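PDB 4R5O: quinonprotein alcohol dehydrogenase-like protein from Bacteroides thetaiotaomicron VPI-5482, which is of unknown function but binds calcium ions and joins an immunoglobulin-like beta-sandwich domain to a seven-bladed beta-propeller. Local coordinates for residues A[199-202]-A[203-207]; A[217-221]-A[222-226]; A[301-304]-A[305-309]. All coordinates share one frame; numbering follows the deposited sequence.

Interaction 1 of 3, residues A[199-202]-A[203-207]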
loop_
_atom_site.group_PDB
_atom_site.type_symbol
_atom_site.label_atom_id
_atom_site.label_comp_id
_atom_site.label_asym_id
_atom_site.label_seq_id
_atom_site.Cartn_x
_atom_site.Cartn_y
_atom_site.Cartn_z
ATOM N N LEU A 199 -9.902 13.795 -1.865
ATOM C CA LEU A 199 -10.674 14.217 -0.681
ATOM C C LEU A 199 -10.183 13.512 0.539
ATOM O O LEU A 199 -9.939 12.312 0.485
ATOM C CB LEU A 199 -12.191 13.975 -0.799
ATOM C CG LEU A 199 -13.008 14.589 -1.900
ATOM C CD1 LEU A 199 -14.408 13.981 -1.856
ATOM C CD2 LEU A 199 -13.059 16.144 -1.815
ATOM N N VAL A 200 -10.042 14.238 1.639
ATOM C CA VAL A 200 -9.666 13.666 2.925
ATOM C C VAL A 200 -10.823 13.972 3.872
ATOM O O VAL A 200 -11.238 15.127 4.006
ATOM C CB VAL A 200 -8.281 14.149 3.441
ATOM C CG1 VAL A 200 -8.052 13.701 4.890
ATOM C CG2 VAL A 200 -7.133 13.686 2.516
ATOM N N THR A 201 -11.411 12.925 4.443
ATOM C CA THR A 201 -12.566 13.052 5.339
ATOM C C THR A 201 -12.209 12.405 6.702
ATOM O O THR A 201 -11.217 11.658 6.822
ATOM C CB THR A 201 -13.816 12.434 4.678
ATOM O OG1 THR A 201 -13.544 11.088 4.317
ATOM C CG2 THR A 201 -14.252 13.190 3.388
ATOM N N GLY A 202 -12.994 12.742 7.716
ATOM C CA GLY A 202 -12.805 12.301 9.094
ATOM C C GLY A 202 -13.390 13.277 10.097
ATOM O O GLY A 202 -13.921 12.862 11.129
ATOM N N ASP A 203 -13.326 14.585 9.774
ATOM C CA ASP A 203 -13.849 15.719 10.550
ATOM C C ASP A 203 -14.707 16.621 9.664
ATOM O O ASP A 203 -14.942 17.791 9.985
ATOM C CB ASP A 203 -12.682 16.513 11.158
ATOM C CG ASP A 203 -11.686 17.142 10.192
ATOM O OD1 ASP A 203 -11.855 16.971 8.949
ATOM O OD2 ASP A 203 -10.725 17.783 10.673
ATOM N N GLY A 204 -15.180 16.048 8.559
ATOM C CA GLY A 204 -15.962 16.714 7.522
ATOM C C GLY A 204 -15.340 16.375 6.186
ATOM O O GLY A 204 -14.933 15.232 5.994
ATOM N N ILE A 205 -15.217 17.352 5.271
ATOM C CA ILE A 205 -14.639 17.127 3.935
ATOM C C ILE A 205 -13.541 18.152 3.655
ATOM O O ILE A 205 -13.762 19.370 3.738
ATOM C CB ILE A 205 -15.701 17.168 2.787
ATOM C CG1 ILE A 205 -16.899 16.243 3.088
ATOM C CG2 ILE A 205 -15.053 16.866 1.418
ATOM C CD1 ILE A 205 -18.067 16.467 2.238
ATOM N N ARG A 206 -12.373 17.631 3.248
ATOM C CA ARG A 206 -11.214 18.416 2.832
ATOM C C ARG A 206 -10.827 18.065 1.426
ATOM O O ARG A 206 -10.737 16.880 1.117
ATOM C CB ARG A 206 -10.012 18.193 3.758
ATOM C CG ARG A 206 -10.256 18.505 5.196
ATOM C CD ARG A 206 -9.191 17.810 5.981
ATOM N NE ARG A 206 -9.309 18.050 7.416
ATOM C CZ ARG A 206 -8.666 19.018 8.056
ATOM N NH1 ARG A 206 -7.871 19.857 7.387
ATOM N NH2 ARG A 206 -8.814 19.166 9.366
ATOM N N ARG A 207 -10.603 19.073 0.571
ATOM C CA ARG A 207 -10.083 18.845 -0.774
ATOM C C ARG A 207 -8.605 18.944 -0.702
ATOM O O ARG A 207 -8.108 19.904 -0.128
ATOM C CB ARG A 207 -10.668 19.833 -1.806
ATOM C CG ARG A 207 -10.148 19.589 -3.238
ATOM C CD ARG A 207 -10.669 20.587 -4.245
ATOM N NE ARG A 207 -10.290 21.964 -3.927
ATOM C CZ ARG A 207 -11.113 22.878 -3.412
ATOM N NH1 ARG A 207 -12.396 22.590 -3.204
ATOM N NH2 ARG A 207 -10.670 24.095 -3.139
#
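Arg206, whose CB sits 3.3 Å from Val200 O across the hairpin, turns the edge of its guanidinium group to the carboxylate of Asp203. The grip is side-on and uses two nitrogens. Arg206 NH2 donates to Asp203 OD2 at 2.7 Å, nearly straight and within the guanidinium plane, while Arg206 NE donates to Asp203 OD1 at 3.2 Å, this oxygen lying 20° out of that plane. Both carboxylate oxygens receive their donor on the syn lone pair, so the acid is held by a pair of bonds against rotation. The chain of Arg206, extended from CG to NE, runs back along the strand to span the three positions to Asp203. Arg206 NH1 has a further partner in Asn215 OD1, and Leu187 packs against the same side chain. With an alanine here both guanidinium bonds are gone, and the carboxylate of Asp203, left with its weak, long ion pair to Arg217, would probably be freer to turn.

The backbones of 199-201 and 204-207 pair antiparallel through Val200 and Arg206: Val200 N donates to Arg206 O at 2.8 Å, and Arg206 N returns a bond to Val200 O. On the face opposite to Val200 and Arg206, Leu199 CD2 meets Ile205 CG2 at 3.9 Å, the two side chains crossing at a slant. Thr201 brings CG2 to 4.1 Å from Ile205 CG1, while its OG1 is hydrogen-bonded to the backbone N of Phe226. Just after the reversal, Gly204 has phi 131° and psi -138°, where a CB would press on the carbonyl oxygen of Asp203; glycine alone tolerates these angles well. Two antiparallel strands joined by a short connection make a beta hairpin, here the inner strands of a four-stranded antiparallel sheet, as expected of one propeller blade.

Interaction 2 of 3, residues A[217-221]-A[222-226]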
loop_
_atom_site.group_PDB
_atom_site.type_symbol
_atom_site.label_atom_id
_atom_site.label_comp_id
_atom_site.label_asym_id
_atom_site.label_seq_id
_atom_site.Cartn_x
_atom_site.Cartn_y
_atom_site.Cartn_z
ATOM N N ARG A 217 -10.554 22.922 3.840
ATOM C CA ARG A 217 -11.610 22.331 4.647
ATOM C C ARG A 217 -12.948 22.916 4.164
ATOM O O ARG A 217 -13.293 24.043 4.500
ATOM C CB ARG A 217 -11.319 22.592 6.134
ATOM C CG ARG A 217 -12.118 21.752 7.074
ATOM C CD ARG A 217 -11.624 21.869 8.496
ATOM N NE ARG A 217 -12.435 21.013 9.363
ATOM C CZ ARG A 217 -12.292 20.929 10.675
ATOM N NH1 ARG A 217 -11.380 21.665 11.298
ATOM N NH2 ARG A 217 -13.073 20.126 11.382
ATOM N N ILE A 218 -13.655 22.156 3.317
ATOM C CA ILE A 218 -14.913 22.562 2.678
ATOM C C ILE A 218 -16.085 22.405 3.640
ATOM O O ILE A 218 -16.836 23.338 3.868
ATOM C CB ILE A 218 -15.131 21.717 1.410
ATOM C CG1 ILE A 218 -14.034 21.954 0.380
ATOM C CG2 ILE A 218 -16.502 22.001 0.821
ATOM C CD1 ILE A 218 -14.031 20.778 -0.631
ATOM N N LYS A 219 -16.246 21.228 4.188
ATOM C CA LYS A 219 -17.312 20.933 5.129
ATOM C C LYS A 219 -16.673 20.555 6.453
ATOM O O LYS A 219 -15.710 19.783 6.505
ATOM C CB LYS A 219 -18.226 19.823 4.567
ATOM C CG LYS A 219 -19.460 19.508 5.410
ATOM C CD LYS A 219 -20.320 18.492 4.699
ATOM C CE LYS A 219 -21.609 18.190 5.414
ATOM N NZ LYS A 219 -22.426 17.183 4.674
ATOM N N ASN A 220 -17.195 21.134 7.521
ATOM C CA ASN A 220 -16.698 20.898 8.867
ATOM C C ASN A 220 -17.831 20.251 9.654
ATOM O O ASN A 220 -18.795 20.914 10.017
ATOM C CB ASN A 220 -16.195 22.222 9.461
ATOM C CG ASN A 220 -15.479 22.150 10.771
ATOM O OD1 ASN A 220 -15.641 21.215 11.567
ATOM N ND2 ASN A 220 -14.662 23.165 11.023
ATOM N N GLU A 221 -17.756 18.922 9.816
ATOM C CA GLU A 221 -18.751 18.115 10.515
ATOM C C GLU A 221 -18.031 17.055 11.300
ATOM O O GLU A 221 -17.398 16.192 10.714
ATOM C CB GLU A 221 -19.773 17.510 9.535
ATOM C CG GLU A 221 -20.903 16.732 10.196
ATOM C CD GLU A 221 -21.968 16.197 9.256
ATOM O OE1 GLU A 221 -22.386 16.933 8.334
ATOM O OE2 GLU A 221 -22.455 15.072 9.503
ATOM N N ARG A 222 -18.103 17.145 12.634
ATOM C CA ARG A 222 -17.458 16.244 13.582
ATOM C C ARG A 222 -17.797 14.792 13.258
ATOM O O ARG A 222 -18.973 14.452 13.077
ATOM C CB ARG A 222 -17.898 16.588 15.026
ATOM C CG ARG A 222 -17.023 15.940 16.104
ATOM C CD ARG A 222 -17.431 16.303 17.523
ATOM N NE ARG A 222 -18.710 15.702 17.911
ATOM C CZ ARG A 222 -18.833 14.550 18.571
ATOM N NH1 ARG A 222 -17.754 13.867 18.943
ATOM N NH2 ARG A 222 -20.036 14.078 18.872
ATOM N N LEU A 223 -16.747 13.960 13.123
ATOM C CA LEU A 223 -16.819 12.519 12.860
ATOM C C LEU A 223 -17.366 12.186 11.436
ATOM O O LEU A 223 -17.605 11.003 11.158
ATOM C CB LEU A 223 -17.703 11.796 13.923
ATOM C CG LEU A 223 -17.280 11.933 15.391
ATOM C CD1 LEU A 223 -18.298 11.313 16.298
ATOM C CD2 LEU A 223 -15.884 11.342 15.647
ATOM N N LEU A 224 -17.546 13.185 10.537
ATOM C CA LEU A 224 -18.000 12.858 9.171
ATOM C C LEU A 224 -16.808 12.283 8.409
ATOM O O LEU A 224 -15.822 12.977 8.184
ATOM C CB LEU A 224 -18.645 14.047 8.416
ATOM C CG LEU A 224 -18.938 13.851 6.897
ATOM C CD1 LEU A 224 -19.895 12.723 6.657
ATOM C CD2 LEU A 224 -19.459 15.110 6.272
ATOM N N CYS A 225 -16.914 11.022 8.028
ATOM C CA CYS A 225 -15.868 10.274 7.379
ATOM C C CYS A 225 -16.426 9.421 6.238
ATOM O O CYS A 225 -17.429 8.732 6.421
ATOM C CB CYS A 225 -15.156 9.395 8.412
ATOM S SG CYS A 225 -13.703 8.536 7.763
ATOM N N PHE A 226 -15.735 9.413 5.079
ATOM C CA PHE A 226 -16.115 8.489 4.016
ATOM C C PHE A 226 -15.255 7.261 4.223
ATOM O O PHE A 226 -14.116 7.226 3.745
ATOM C CB PHE A 226 -16.002 9.066 2.575
ATOM C CG PHE A 226 -16.637 10.381 2.178
ATOM C CD1 PHE A 226 -17.560 11.014 3.011
ATOM C CD2 PHE A 226 -16.341 10.972 0.950
ATOM C CE1 PHE A 226 -18.121 12.250 2.658
ATOM C CE2 PHE A 226 -16.948 12.179 0.567
ATOM C CZ PHE A 226 -17.808 12.827 1.440
#
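Leu224 CD2 lies against the aliphatic stem of Lys219, 3.8 Å from Lys219 CD, the two side chains meeting at about a right angle. Glu221 runs past the same leucine at a slant, with 3.8 Å between Glu221 CB and Leu224 CB. Its CG stands anti to the backbone N (chi1 -176°) and the chain continues extended, which carries the carboxylate along Leu224 and brings OE1 to 4.0 Å from Leu224 CD2. Between the charged ends the attraction is slack: Lys219 NZ and Glu221 OE1 form a long salt bridge of 3.7 Å.

What sets these side chains together is a type II beta turn from Glu221 to Leu224. It is closed by Leu224 N donating to Glu221 O at 3.0 Å, with the donor 38° out of the carbonyl plane. Leu223, the third residue of the turn, takes a positive phi of 68°. Further out, backbone hydrogen bonds tie Glu221 to Asp203 and Leu224 to Gly204, fixing both ends of the turn on the neighbouring hairpin. Ile218 and Lys219 together face Ile205 in a classic beta bulge.

The chemistry is thus mixed: methylenes of two oppositely charged residues rest against a buried leucine, and the loose ion pair is likely to add less to this surface turn than the apolar contact and the backbone bond do.

Interaction 3 of 3, residues A[301-304]-A[305-309]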
loop_
_atom_site.group_PDB
_atom_site.type_symbol
_atom_site.label_atom_id
_atom_site.label_comp_id
_atom_site.label_asym_id
_atom_site.label_seq_id
_atom_site.Cartn_x
_atom_site.Cartn_y
_atom_site.Cartn_z
ATOM N N VAL A 301 -26.770 -4.235 -3.908
ATOM C CA VAL A 301 -27.420 -3.132 -4.600
ATOM C C VAL A 301 -26.615 -2.730 -5.844
ATOM O O VAL A 301 -25.457 -2.389 -5.747
ATOM C CB VAL A 301 -27.635 -1.916 -3.662
ATOM C CG1 VAL A 301 -28.277 -0.749 -4.405
ATOM C CG2 VAL A 301 -28.487 -2.304 -2.458
ATOM N N LYS A 302 -27.269 -2.743 -6.996
ATOM C CA LYS A 302 -26.764 -2.273 -8.282
ATOM C C LYS A 302 -27.120 -0.813 -8.407
ATOM O O LYS A 302 -28.287 -0.475 -8.236
ATOM C CB LYS A 302 -27.363 -3.124 -9.407
ATOM C CG LYS A 302 -27.063 -2.741 -10.839
ATOM C CD LYS A 302 -27.886 -3.684 -11.690
ATOM C CE LYS A 302 -27.685 -3.651 -13.171
ATOM N NZ LYS A 302 -28.520 -4.663 -13.859
ATOM N N ILE A 303 -26.122 0.055 -8.640
ATOM C CA ILE A 303 -26.367 1.490 -8.788
ATOM C C ILE A 303 -26.150 1.777 -10.254
ATOM O O ILE A 303 -25.013 1.687 -10.734
ATOM C CB ILE A 303 -25.516 2.389 -7.835
ATOM C CG1 ILE A 303 -25.505 1.839 -6.365
ATOM C CG2 ILE A 303 -25.985 3.859 -7.915
ATOM C CD1 ILE A 303 -24.463 2.503 -5.321
ATOM N N LYS A 304 -27.237 2.046 -10.994
ATOM C CA LYS A 304 -27.073 2.269 -12.420
ATOM C C LYS A 304 -26.606 3.732 -12.649
ATOM O O LYS A 304 -26.578 4.529 -11.701
ATOM C CB LYS A 304 -28.368 1.936 -13.169
ATOM C CG LYS A 304 -28.890 0.503 -12.970
ATOM C CD LYS A 304 -30.200 0.325 -13.730
ATOM C CE LYS A 304 -30.855 -1.020 -13.578
ATOM N NZ LYS A 304 -32.090 -1.108 -14.399
ATOM N N ASN A 305 -26.191 4.052 -13.896
ATOM C CA ASN A 305 -25.718 5.368 -14.348
ATOM C C ASN A 305 -26.697 6.503 -13.984
ATOM O O ASN A 305 -26.260 7.625 -13.710
ATOM C CB ASN A 305 -25.503 5.371 -15.883
ATOM C CG ASN A 305 -24.465 4.386 -16.433
ATOM O OD1 ASN A 305 -23.855 3.559 -15.714
ATOM N ND2 ASN A 305 -24.249 4.462 -17.754
ATOM N N ASP A 306 -27.999 6.225 -13.993
ATOM C CA ASP A 306 -28.993 7.256 -13.698
ATOM C C ASP A 306 -29.336 7.261 -12.187
ATOM O O ASP A 306 -30.254 7.963 -11.754
ATOM C CB ASP A 306 -30.258 7.053 -14.561
ATOM C CG ASP A 306 -31.013 5.740 -14.377
ATOM O OD1 ASP A 306 -30.517 4.853 -13.617
ATOM O OD2 ASP A 306 -32.111 5.604 -14.970
ATOM N N PHE A 307 -28.581 6.464 -11.407
ATOM C CA PHE A 307 -28.615 6.299 -9.949
ATOM C C PHE A 307 -29.968 5.657 -9.489
ATOM O O PHE A 307 -30.369 5.790 -8.310
ATOM C CB PHE A 307 -28.334 7.636 -9.225
ATOM C CG PHE A 307 -26.854 7.969 -9.139
ATOM C CD1 PHE A 307 -26.010 7.785 -10.238
ATOM C CD2 PHE A 307 -26.321 8.530 -7.991
ATOM C CE1 PHE A 307 -24.649 8.073 -10.154
ATOM C CE2 PHE A 307 -24.956 8.851 -7.916
ATOM C CZ PHE A 307 -24.130 8.607 -8.991
ATOM N N THR A 308 -30.589 4.856 -10.397
ATOM C CA THR A 308 -31.727 4.012 -10.040
ATOM C C THR A 308 -31.092 2.747 -9.422
ATOM O O THR A 308 -29.938 2.423 -9.709
ATOM C CB THR A 308 -32.706 3.745 -11.206
ATOM O OG1 THR A 308 -32.019 3.102 -12.276
ATOM C CG2 THR A 308 -33.393 4.995 -11.705
ATOM N N LEU A 309 -31.836 2.046 -8.579
ATOM C CA LEU A 309 -31.324 0.904 -7.855
ATOM C C LEU A 309 -32.043 -0.392 -8.161
ATOM O O LEU A 309 -33.285 -0.457 -8.167
ATOM C CB LEU A 309 -31.481 1.181 -6.340
ATOM C CG LEU A 309 -30.935 2.521 -5.789
ATOM C CD1 LEU A 309 -31.259 2.675 -4.312
ATOM C CD2 LEU A 309 -29.423 2.659 -6.033
#
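Leu309 lays its CD2 methyl over two side chains of the preceding strand, 3.9 Å from Val301 CG1 and 4.0 Å from Ile303 CG1. Ile303 and Leu309 lie side by side and point the same way, as befits an antiparallel non-hydrogen-bonded pair. The other branch of Ile303 serves a second neighbour: with CG1 beside the backbone N (chi1 -45°), which puts CG2 anti to that N, the CG2 methyl comes over one face of the Phe307 ring, 4.4 Å from Phe307 CG. Tyr250 meets the same ring edge-to-face, and Leu237 also touches it, so the turn packs against the adjoining sheet.

Two backbone bonds shape the reversal. Lys304 N donates to Thr308 O at 3.0 Å, almost straight, and Phe307 N closes a type I beta turn onto Lys304 O at 2.8 Å. Phe307 follows with a positive phi of 66°, so the hairpin fits a type I turn with a G1 bulge.

On the outer side the stem of Lys304 crosses Thr308, its CD 3.6 Å from Thr308 OG1. That hydroxyl donates to Asp306 OD1 at 2.7 Å. Thr308 N adds a longer bond to the same oxygen from 52° above the carboxylate plane, making an Asx turn, and both donors arrive from one face of that plane.

Concentrating two donors on a single oxygen is likely to stabilise the negative charge of Asp306 and to pin its carboxylate to the turn, whereas the side chains of Val301, Ile303, Phe307 and Leu309 meet through aliphatic and aromatic carbon.

From the N terminus, interaction 1 closes the short hairpin between strands 197-201 and 204-209. Interaction 2 then shapes the turn where the chain leaves strand 215-220, an outermost strand of the same sheet, for strand 228-232 of the next. Interaction 3 closes the hairpin between strands 297-303 and 309-314 of a later sheet. The three are in series along the chain, with no nesting or crossing. Interactions 1 and 2 are joined directly, their centres about 5 Å apart: Ile205 N lies 2.8 Å from Lys219 O, a probable hydrogen bond, and Ile205 CD1 packs against Phe226 CZ. Interaction 3 touches neither, its centre about 25 Å from that of interaction 1.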